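Local structure of chitin-binding domain 3 protein (Micromonospora aurantiaca ATCC 27029, 5OPF) at residues Thr118-Asn123 with Pro164-Arg169; Gln16-Asp21 with Thr29-Cys34. The protein is a copper-dependent lytic polysaccharide monooxygenase that probably cleaves chains of cellulose or a related polysaccharide by oxidation. One frame throughout, in Å; residues are numbered along the deposited sequence.

Interaction 1. Residues Thr118-Asn123 with Pro164-Arg169; sequences TKQGYN and PGRTGR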
ATOM      1  N   THR A 118      11.187   4.104  -0.970  1.00  5.18           N
ATOM      2  CA  THR A 118      11.977   4.982  -0.128  1.00  5.43           C
ATOM      3  C   THR A 118      13.456   4.922  -0.495  1.00  6.00           C
ATOM      4  O   THR A 118      13.978   3.909  -0.979  1.00  6.24           O
ATOM      5  CB  THR A 118      11.750   4.658   1.357  1.00  5.71           C
ATOM      6  OG1 THR A 118      11.856   3.251   1.586  1.00  5.58           O
ATOM      7  CG2 THR A 118      10.373   5.114   1.778  1.00  5.89           C
ATOM      8  N   LYS A 119      14.116   6.049  -0.274  1.00  5.91           N
ATOM      9  CA  LYS A 119      15.532   6.202  -0.539  1.00  6.86           C
ATOM     10  C   LYS A 119      16.365   5.626   0.602  1.00  6.61           C
ATOM     11  O   LYS A 119      15.980   5.678   1.775  1.00  7.18           O
ATOM     12  CB  LYS A 119      15.845   7.692  -0.698  1.00  8.19           C
ATOM     13  CG  LYS A 119      15.125   8.342  -1.868  1.00  8.63           C
ATOM     14  CD  LYS A 119      15.005   9.862  -1.723  1.00  9.55           C
ATOM     15  CE  LYS A 119      14.162  10.451  -2.841  1.00 12.17           C
ATOM     16  NZ  LYS A 119      14.093  11.941  -2.761  1.00 12.28           N
ATOM     17  N   GLN A 120      17.530   5.076   0.254  1.00  6.89           N
ATOM     18  CA  GLN A 120      18.442   4.599   1.283  1.00  7.45           C
ATOM     19  C   GLN A 120      18.741   5.727   2.260  1.00  7.90           C
ATOM     20  O   GLN A 120      19.031   6.860   1.861  1.00  9.09           O
ATOM     21  CB  GLN A 120      19.729   4.057   0.664  1.00  7.88           C
ATOM     22  CG  GLN A 120      20.568   3.227   1.634  1.00  7.91           C
ATOM     23  CD  GLN A 120      19.941   1.888   1.986  1.00  7.27           C
ATOM     24  OE1 GLN A 120      19.034   1.415   1.305  1.00  7.01           O
ATOM     25  NE2 GLN A 120      20.427   1.274   3.062  1.00  8.58           N
ATOM     26  N   GLY A 121      18.658   5.410   3.550  1.00  8.36           N
ATOM     27  CA  GLY A 121      18.760   6.381   4.617  1.00  9.90           C
ATOM     28  C   GLY A 121      17.449   6.625   5.342  1.00 10.31           C
ATOM     29  O   GLY A 121      17.470   7.032   6.511  1.00 12.65           O
ATOM     30  N   TYR A 122      16.313   6.407   4.676  1.00  8.43           N
ATOM     31  CA  TYR A 122      15.021   6.516   5.344  1.00  7.92           C
ATOM     32  C   TYR A 122      14.901   5.409   6.381  1.00  8.10           C
ATOM     33  O   TYR A 122      15.191   4.245   6.086  1.00  8.93           O
ATOM     34  CB  TYR A 122      13.869   6.400   4.329  1.00  8.67           C
ATOM     35  CG  TYR A 122      12.515   6.324   5.005  1.00  8.08           C
ATOM     36  CD1 TYR A 122      12.008   7.422   5.682  1.00  9.18           C
ATOM     37  CD2 TYR A 122      11.764   5.157   4.997  1.00  7.85           C
ATOM     38  CE1 TYR A 122      10.785   7.356   6.347  1.00  8.11           C
ATOM     39  CE2 TYR A 122      10.549   5.082   5.656  1.00  6.77           C
ATOM     40  CZ  TYR A 122      10.063   6.182   6.328  1.00  7.50           C
ATOM     41  OH  TYR A 122       8.863   6.083   6.990  1.00  7.84           O
ATOM     42  N   ASN A 123      14.452   5.762   7.587  1.00  8.33           N
ATOM     43  CA  ASN A 123      14.255   4.807   8.679  1.00  9.03           C
ATOM     44  C   ASN A 123      12.765   4.675   9.011  1.00  8.70           C
ATOM     45  O   ASN A 123      12.209   5.493   9.753  1.00  9.52           O
ATOM     46  CB  ASN A 123      15.045   5.225   9.910  1.00 11.10           C
ATOM     47  CG  ASN A 123      15.039   4.153  10.983  1.00 10.62           C
ATOM     48  OD1 ASN A 123      14.245   3.218  10.933  1.00 12.40           O
ATOM     49  ND2 ASN A 123      15.927   4.285  11.955  1.00 14.10           N
ATOM     50  N   PRO A 164      17.503   0.775  -7.324  1.00  9.91           N
ATOM     51  CA  PRO A 164      18.928   0.502  -7.149  1.00 11.27           C
ATOM     52  C   PRO A 164      19.443   1.018  -5.821  1.00  8.47           C
ATOM     53  O   PRO A 164      19.010   2.055  -5.307  1.00  9.63           O
ATOM     54  CB  PRO A 164      19.585   1.267  -8.305  1.00 15.66           C
ATOM     55  CG  PRO A 164      18.504   1.573  -9.254  1.00 16.12           C
ATOM     56  CD  PRO A 164      17.254   1.669  -8.467  1.00 11.50           C
ATOM     57  N   GLY A 165      20.403   0.279  -5.276  1.00  9.88           N
ATOM     58  CA  GLY A 165      21.130   0.705  -4.108  1.00 10.44           C
ATOM     59  C   GLY A 165      20.451   0.453  -2.782  1.00 10.06           C
ATOM     60  O   GLY A 165      21.090   0.645  -1.744  1.00 12.97           O
ATOM     61  N   ARG A 166      19.201   0.015  -2.761  1.00  7.74           N
ATOM     62  CA  ARG A 166      18.509  -0.222  -1.504  1.00  6.93           C
ATOM     63  C   ARG A 166      18.975  -1.513  -0.852  1.00  6.90           C
ATOM     64  O   ARG A 166      19.118  -2.550  -1.513  1.00  7.38           O
ATOM     65  CB  ARG A 166      17.005  -0.330  -1.744  1.00  7.66           C
ATOM     66  CG  ARG A 166      16.238   0.987  -1.774  1.00  7.67           C
ATOM     67  CD  ARG A 166      16.679   1.897  -2.889  1.00  7.82           C
ATOM     68  NE  ARG A 166      15.737   2.996  -3.018  1.00  7.18           N
ATOM     69  CZ  ARG A 166      15.670   3.814  -4.055  1.00  7.88           C
ATOM     70  NH1 ARG A 166      16.514   3.682  -5.064  1.00  9.22           N
ATOM     71  NH2 ARG A 166      14.746   4.765  -4.074  1.00  8.85           N
ATOM     72  N   THR A 167      19.160  -1.445   0.464  1.00  6.79           N
ATOM     73  CA  THR A 167      19.386  -2.605   1.314  1.00  6.87           C
ATOM     74  C   THR A 167      18.542  -2.437   2.567  1.00  6.54           C
ATOM     75  O   THR A 167      18.278  -1.315   3.015  1.00  6.83           O
ATOM     76  CB  THR A 167      20.871  -2.794   1.701  1.00  7.26           C
ATOM     77  OG1 THR A 167      21.323  -1.653   2.442  1.00  7.56           O
ATOM     78  CG2 THR A 167      21.722  -3.000   0.456  1.00  7.67           C
ATOM     79  N   GLY A 168      18.097  -3.560   3.120  1.00  6.52           N
ATOM     80  CA  GLY A 168      17.349  -3.521   4.362  1.00  6.31           C
ATOM     81  C   GLY A 168      15.917  -3.014   4.203  1.00  5.97           C
ATOM     82  O   GLY A 168      15.325  -3.001   3.115  1.00  5.88           O
ATOM     83  N   ARG A 169      15.364  -2.600   5.345  1.00  5.83           N
ATOM     84  CA  ARG A 169      13.957  -2.228   5.457  1.00  5.57           C
ATOM     85  C   ARG A 169      13.643  -0.950   4.690  1.00  5.43           C
ATOM     86  O   ARG A 169      14.332   0.068   4.834  1.00  5.83           O
ATOM     87  CB  ARG A 169      13.619  -2.014   6.930  1.00  5.96           C
ATOM     88  CG  ARG A 169      12.233  -1.454   7.195  1.00  6.03           C
ATOM     89  CD  ARG A 169      11.961  -1.249   8.668  1.00  6.95           C
ATOM     90  NE  ARG A 169      11.684  -2.466   9.422  1.00  6.78           N
ATOM     91  CZ  ARG A 169      10.470  -3.007   9.536  1.00  6.61           C
ATOM     92  NH1 ARG A 169       9.438  -2.462   8.914  1.00  6.85           N
ATOM     93  NH2 ARG A 169      10.277  -4.078  10.288  1.00  8.00           N
TER
HETATM   94  O   HOH W   1      13.989   1.927   6.892  1.00 13.08           O
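The two loops come closest at Gln120 and Arg166, whose CA atoms are 5.6 Å apart, where the type II beta turn Lys119-Tyr122 at the end of strand 110-118 lies against the loop joining strands 154-162 and 169-178 of the immunoglobulin-like LPMO beta-sandwich. Gln120 has CG anti to its backbone N (chi1 -165°) and bends at chi2, which lays its amide beside the main chain of Thr167, the two side chains running obliquely to each other. Gln120 OE1 accepts from Thr167 N at 3.0 Å in a nearly straight bond (166°), although the donor stands above the amide plane, while NE2 gives a weak bond to Thr167 O. His170 NE2 also bonds to OE1, so the amide has more than one anchor against rotation. Arg166 reaches to the end of the strand: its NE meets Thr118 O at 2.8 Å, with the oxygen at the guanidinium edge, and NH2 adds a weak bond to the same oxygen. Arg166 NH1 turns back to Pro164 O, 3.0 Å away, and this acceptor too lies in the guanidinium plane. Beyond the two loops, NH2 is held by a salt bridge to Glu135 and by Val117 O. At the far end a water donates to Tyr122 O at 2.7 Å and to Arg169 O at 2.8 Å.

Interaction 2. Residues Gln16-Asp21 with Thr29-Cys34; sequences QRWGGD and TQDPMC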
ATOM      1  N   GLN A  16      -4.497 -10.508   5.872  1.00  6.81           N
ATOM      2  CA  GLN A  16      -4.139 -11.863   5.479  1.00  7.21           C
ATOM      3  C   GLN A  16      -3.590 -12.646   6.665  1.00  7.45           C
ATOM      4  O   GLN A  16      -3.957 -13.807   6.889  1.00  7.75           O
ATOM      5  CB  GLN A  16      -3.088 -11.765   4.375  1.00 10.89           C
ATOM      6  CG  GLN A  16      -2.858 -12.976   3.514  1.00 19.49           C
ATOM      7  CD  GLN A  16      -2.008 -12.613   2.295  1.00 21.64           C
ATOM      8  OE1 GLN A  16      -1.134 -11.740   2.364  1.00 22.85           O
ATOM      9  NE2 GLN A  16      -2.285 -13.252   1.173  1.00 22.71           N
ATOM     10  N   ARG A  17      -2.689 -12.029   7.435  1.00  6.85           N
ATOM     11  CA  ARG A  17      -1.991 -12.791   8.462  1.00  6.98           C
ATOM     12  C   ARG A  17      -2.797 -12.952   9.742  1.00  7.19           C
ATOM     13  O   ARG A  17      -2.636 -13.963  10.429  1.00  7.46           O
ATOM     14  CB  ARG A  17      -0.624 -12.178   8.751  1.00  6.70           C
ATOM     15  CG  ARG A  17       0.330 -12.365   7.576  1.00  6.84           C
ATOM     16  CD  ARG A  17       1.729 -11.764   7.758  1.00  7.01           C
ATOM     17  NE  ARG A  17       1.681 -10.317   7.942  1.00  6.26           N
ATOM     18  CZ  ARG A  17       1.781  -9.694   9.113  1.00  6.07           C
ATOM     19  NH1 ARG A  17       1.998 -10.365  10.232  1.00  6.89           N
ATOM     20  NH2 ARG A  17       1.695  -8.382   9.162  1.00  6.93           N
ATOM     21  N   TRP A  18      -3.659 -11.998  10.081  1.00  7.11           N
ATOM     22  CA  TRP A  18      -4.389 -12.024  11.343  1.00  7.33           C
ATOM     23  C   TRP A  18      -5.904 -12.056  11.206  1.00  7.62           C
ATOM     24  O   TRP A  18      -6.586 -12.196  12.229  1.00  7.89           O
ATOM     25  CB  TRP A  18      -4.011 -10.818  12.224  1.00  7.60           C
ATOM     26  CG  TRP A  18      -2.583 -10.789  12.644  1.00  7.15           C
ATOM     27  CD1 TRP A  18      -1.586 -10.057  12.078  1.00  7.66           C
ATOM     28  CD2 TRP A  18      -1.979 -11.526  13.717  1.00  7.30           C
ATOM     29  NE1 TRP A  18      -0.401 -10.278  12.734  1.00  8.34           N
ATOM     30  CE2 TRP A  18      -0.612 -11.183  13.741  1.00  8.07           C
ATOM     31  CE3 TRP A  18      -2.462 -12.432  14.665  1.00  7.99           C
ATOM     32  CZ2 TRP A  18       0.275 -11.717  14.674  1.00  9.35           C
ATOM     33  CZ3 TRP A  18      -1.582 -12.959  15.589  1.00  9.29           C
ATOM     34  CH2 TRP A  18      -0.230 -12.599  15.586  1.00  9.86           C
ATOM     35  N   GLY A  19      -6.465 -11.937  10.000  1.00  7.63           N
ATOM     36  CA  GLY A  19      -7.914 -11.870   9.887  1.00  8.34           C
ATOM     37  C   GLY A  19      -8.614 -13.065  10.509  1.00  9.88           C
ATOM     38  O   GLY A  19      -9.674 -12.920  11.128  1.00 12.23           O
ATOM     39  N   GLY A  20      -8.039 -14.260  10.353  1.00  8.71           N
ATOM     40  CA  GLY A  20      -8.618 -15.459  10.933  1.00  9.60           C
ATOM     41  C   GLY A  20      -8.501 -15.541  12.441  1.00 10.73           C
ATOM     42  O   GLY A  20      -9.221 -16.335  13.064  1.00 11.49           O
ATOM     43  N   ASP A  21      -7.601 -14.762  13.037  1.00 10.57           N
ATOM     44  CA  ASP A  21      -7.363 -14.765  14.483  1.00 10.07           C
ATOM     45  C   ASP A  21      -7.142 -13.339  14.992  1.00  8.69           C
ATOM     46  O   ASP A  21      -6.215 -13.060  15.756  1.00  9.80           O
ATOM     47  CB  ASP A  21      -6.262 -15.754  14.911  1.00 12.49           C
ATOM     48  CG  ASP A  21      -4.845 -15.337  14.496  1.00 12.34           C
ATOM     49  OD1 ASP A  21      -4.651 -14.825  13.375  1.00 11.95           O
ATOM     50  OD2 ASP A  21      -3.903 -15.578  15.323  1.00 11.87           O
ATOM     51  N   THR A  29       2.409  -8.683  21.169  1.00 10.46           N
ATOM     52  CA  THR A  29       3.857  -8.820  21.171  0.56 11.31           C
ATOM     53  C   THR A  29       4.415  -9.325  19.855  1.00 10.99           C
ATOM     54  O   THR A  29       5.502  -8.885  19.474  1.00 11.95           O
ATOM     55  CB  THR A  29       4.339  -9.726  22.304  0.56 13.52           C
ATOM     56  OG1 THR A  29       3.711 -11.005  22.193  0.56 13.82           O
ATOM     57  CG2 THR A  29       4.030  -9.101  23.654  0.56 15.53           C
ATOM     58  N   GLN A  30       3.704 -10.192  19.132  1.00  8.88           N
ATOM     59  CA  GLN A  30       4.231 -10.742  17.892  1.00  9.20           C
ATOM     60  C   GLN A  30       4.183  -9.744  16.740  1.00  9.04           C
ATOM     61  O   GLN A  30       5.037  -9.801  15.846  1.00 10.28           O
ATOM     62  CB  GLN A  30       3.470 -12.012  17.521  1.00  9.63           C
ATOM     63  CG  GLN A  30       3.700 -13.164  18.504  1.00 12.29           C
ATOM     64  CD  GLN A  30       2.902 -14.412  18.172  1.00 13.03           C
ATOM     65  OE1 GLN A  30       2.281 -14.510  17.115  1.00 17.79           O
ATOM     66  NE2 GLN A  30       2.909 -15.374  19.089  1.00 18.80           N
ATOM     67  N   ASP A  31       3.217  -8.825  16.730  1.00  7.99           N
ATOM     68  CA  ASP A  31       3.043  -7.890  15.615  1.00  7.09           C
ATOM     69  C   ASP A  31       2.386  -6.632  16.162  1.00  7.17           C
ATOM     70  O   ASP A  31       1.195  -6.387  15.958  1.00  7.10           O
ATOM     71  CB  ASP A  31       2.226  -8.548  14.498  1.00  6.80           C
ATOM     72  CG  ASP A  31       2.171  -7.742  13.207  1.00  6.39           C
ATOM     73  OD1 ASP A  31       2.543  -6.542  13.187  1.00  6.86           O
ATOM     74  OD2 ASP A  31       1.702  -8.328  12.198  1.00  6.90           O
ATOM     75  N   PRO A  32       3.149  -5.819  16.908  1.00  7.41           N
ATOM     76  CA  PRO A  32       2.561  -4.631  17.550  0.55  7.73           C
ATOM     77  C   PRO A  32       1.907  -3.667  16.579  1.00  7.27           C
ATOM     78  O   PRO A  32       0.924  -3.009  16.944  1.00  8.09           O
ATOM     79  CB  PRO A  32       3.758  -3.996  18.275  0.55  8.28           C
ATOM     80  CG  PRO A  32       4.676  -5.150  18.546  0.55 10.24           C
ATOM     81  CD  PRO A  32       4.528  -6.069  17.372  0.55  8.04           C
ATOM     82  N   MET A  33       2.424  -3.548  15.356  1.00  6.99           N
ATOM     83  CA  MET A  33       1.812  -2.624  14.409  1.00  7.10           C
ATOM     84  C   MET A  33       0.450  -3.120  13.938  1.00  6.46           C
ATOM     85  O   MET A  33      -0.491  -2.328  13.830  1.00  6.93           O
ATOM     86  CB  MET A  33       2.732  -2.332  13.229  1.00  7.02           C
ATOM     87  CG  MET A  33       3.964  -1.503  13.566  1.00  8.47           C
ATOM     88  SD  MET A  33       3.598   0.145  14.272  1.00 10.82           S
ATOM     89  CE  MET A  33       3.720  -0.213  16.030  1.00 14.79           C
ATOM     90  N   CYS A  34       0.308  -4.414  13.639  1.00  6.28           N
ATOM     91  CA  CYS A  34      -1.036  -4.904  13.324  1.00  6.51           C
ATOM     92  C   CYS A  34      -1.958  -4.837  14.544  1.00  6.76           C
ATOM     93  O   CYS A  34      -3.156  -4.560  14.402  1.00  7.43           O
ATOM     94  CB  CYS A  34      -1.040  -6.305  12.708  1.00  6.34           C
ATOM     95  SG  CYS A  34      -0.391  -6.395  11.026  1.00  6.36           S
TER
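Asp31 OD2 is gripped by three donors from helix 10-18: Arg17 NH1 at 2.8 Å, Arg17 NH2 at 3.0 Å and Trp18 NE1 at 2.9 Å. Arg17 comes end-on, with both terminal nitrogens on this one oxygen, NH2 meeting its syn side and NH1 its anti side; the guanidinium and carboxylate planes are turned 23° apart. The indole N-H also arrives from the anti side, with OD2 at the ring edge. Asp31 CG is anti to the backbone N (chi1 -171°), which places OD2 among the Arg17 and Trp18 donors, while Asp31 OD1 accepts from Cys34 N at 3.1 Å and so caps the start of helix 32-40. The helix start and the guanidinium would both be expected to stabilise the negative charge. Arg17 NE is held in turn by Ser13 OG. Around the indole, Gln30 OE1 sits at the ring edge 3.5 Å from Trp18 CH2, and Cys34 CB packs 3.8 Å from Trp18 CD1. An alanine in place of Asp31 would probably leave the buried indole N-H and the Arg17 charge without their shared acceptor, and helix 32-40 without its side-chain cap. Cys34 SG, 3.4 Å from Arg17 NH2, is disulfide-bonded to Cys14, so the disulfide and the salt bridge tie helix 10-18 to the start of helix 32-40 in the helical region between strands 2-6 and 52-54, consistent with the L2 region of LPMOs.

The two contacts lie in different parts of one domain, with centres 25 Å apart and nearest atoms about 7 Å apart, and they do not touch. Interaction 1 ties loops of the sandwich, whereas interaction 2 joins helices inserted between strands 2-6 and 52-54. Residues just before strand 92-93 connect them indirectly: Trp89 O accepts from Arg169 NH1 of interaction 1 and the side chain of Met33 in interaction 2 touches Trp89, while Lys90 NZ bonds to Gln30 O of interaction 2. Neither contact contains a ligand of the copper ion, which is bound by His1, His108 and Tyr185. Strand 169-178, entered at Arg169, pairs directly with strand 183-192, which carries Tyr185.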